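Local coordinates for Lmo2470 protein (Listeria monocytogenes EGD-e, PDB 5HL3) that binds afadin and facilitates crossing of the basement membrane, as a calcium-binding internalin with leucine-rich repeats, at the calcium ion site. Sequence-based numbering; all coordinates share one arbitrary frame.

The calcium ion site. Residues 141, 165, 167, 189-190. With CA (calcium ion), chain B.
Three amide side chains from two neighbouring turns of the leucine-rich-repeat region of this internalin point their carbonyl oxygens at one calcium ion. Asn167 reaches it from one turn, OD1 at 2.4 Å from CA; Gln189 and Asn190 are consecutive on the next turn. Gln189 OE1, at the tip of a chain extended beyond CG (chi2 -176°), lies roughly across the ion from Asn167 OD1. Asn190 OD1, 2.3 Å from CA, comes in about at right angles to Asn167 OD1, with water 2 opposite it; Asn190 OD1 and Gln189 OE1 stand wider apart, 108° at the ion. Waters 1, 2 and 3 bring the modelled shell to a distorted six, and water 1 also touches Asn165 O at 2.8 Å, tying a backbone carbonyl into the second shell.

Asp141 sets the rotation of the Asn167 amide. Its carboxylate takes two nearly straight hydrogen bonds on syn lone pairs: Asn167 N to Asp141 OD1 (2.9 Å) and Asn167 ND2 to Asp141 OD2 (2.8 Å), the latter within the amide plane. This fork holds ND2 towards the acid and turns OD1 to the metal; the carboxylate, if ionised, may also polarise the amide and strengthen its oxygen as a ligand. Asn165 OD1 receives Gln189 N on an in-plane lone pair, with a C=O...N angle of 130°, which may steady the turn that carries Gln189 and Asn190. With neutral protein ligands, the ion probably keeps its charge largely uncompensated in the first shell. The site cross-links adjacent turns and likely stiffens this part of the repeat region.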
ATOM      1  N   ASP A 141       9.702  15.898  -0.985  1.00 12.83           N
ATOM      2  CA  ASP A 141      11.003  15.262  -0.814  1.00 12.85           C
ATOM      3  C   ASP A 141      11.552  15.899   0.491  1.00 12.92           C
ATOM      4  O   ASP A 141      12.259  16.883   0.463  1.00 13.20           O
ATOM      5  CB  ASP A 141      11.891  15.523  -2.025  1.00 13.14           C
ATOM      6  CG  ASP A 141      13.200  14.762  -1.979  1.00 13.19           C
ATOM      7  OD1 ASP A 141      13.343  13.825  -1.169  1.00 12.98           O
ATOM      8  OD2 ASP A 141      14.108  15.135  -2.766  1.00 14.05           O
ATOM      9  N   ASN A 165      11.677  10.233  -5.253  1.00 12.66           N
ATOM     10  CA  ASN A 165      12.714   9.277  -4.943  1.00 12.64           C
ATOM     11  C   ASN A 165      13.477   9.876  -3.768  1.00 12.70           C
ATOM     12  O   ASN A 165      14.511  10.519  -3.909  1.00 12.96           O
ATOM     13  CB  ASN A 165      13.579   9.061  -6.193  1.00 12.89           C
ATOM     14  CG  ASN A 165      14.419   7.816  -6.094  1.00 12.86           C
ATOM     15  OD1 ASN A 165      14.850   7.429  -5.026  1.00 12.78           O
ATOM     16  ND2 ASN A 165      14.640   7.168  -7.216  1.00 12.97           N
ATOM     17  N   ASN A 167      15.324  11.752  -1.024  1.00 13.01           N
ATOM     18  CA  ASN A 167      16.760  11.977  -0.871  1.00 13.31           C
ATOM     19  C   ASN A 167      17.312  12.114   0.527  1.00 13.36           C
ATOM     20  O   ASN A 167      18.481  11.886   0.720  1.00 13.58           O
ATOM     21  CB  ASN A 167      17.155  13.240  -1.658  1.00 13.64           C
ATOM     22  CG  ASN A 167      17.155  13.003  -3.150  1.00 13.75           C
ATOM     23  OD1 ASN A 167      18.022  12.316  -3.647  1.00 13.88           O
ATOM     24  ND2 ASN A 167      16.140  13.500  -3.862  1.00 13.70           N
ATOM     25  N   GLN A 189      16.818   5.349  -4.442  1.00 12.91           N
ATOM     26  CA  GLN A 189      18.261   5.504  -4.352  1.00 13.22           C
ATOM     27  C   GLN A 189      18.838   5.641  -2.960  1.00 13.26           C
ATOM     28  O   GLN A 189      19.974   5.236  -2.734  1.00 13.49           O
ATOM     29  CB  GLN A 189      18.689   6.785  -5.117  1.00 13.50           C
ATOM     30  CG  GLN A 189      18.396   6.796  -6.609  1.00 13.59           C
ATOM     31  CD  GLN A 189      18.940   8.037  -7.280  1.00 13.93           C
ATOM     32  OE1 GLN A 189      19.230   9.035  -6.617  1.00 14.04           O
ATOM     33  NE2 GLN A 189      19.136   7.972  -8.589  1.00 14.14           N
ATOM     34  N   ASN A 190      18.075   6.205  -2.023  1.00 13.07           N
ATOM     35  CA  ASN A 190      18.665   6.666  -0.761  1.00 13.17           C
ATOM     36  C   ASN A 190      17.916   6.231   0.470  1.00 12.92           C
ATOM     37  O   ASN A 190      18.001   6.901   1.509  1.00 12.95           O
ATOM     38  CB  ASN A 190      18.776   8.219  -0.790  1.00 13.33           C
ATOM     39  CG  ASN A 190      19.487   8.739  -2.040  1.00 13.63           C
ATOM     40  OD1 ASN A 190      18.894   9.455  -2.834  1.00 13.62           O
ATOM     41  ND2 ASN A 190      20.729   8.358  -2.219  1.00 13.92           N
TER
HETATM   42 CA    CA B 405      19.211  10.632  -4.796  1.00 10.91          CA
HETATM   43  O   HOH W   1      16.887  10.116  -5.358  1.00 13.43           O
HETATM   44  O   HOH W   2      19.499  12.256  -6.592  1.00 12.06           O
HETATM   45  O   HOH W   3      20.863  12.117  -3.689  1.00 14.99           O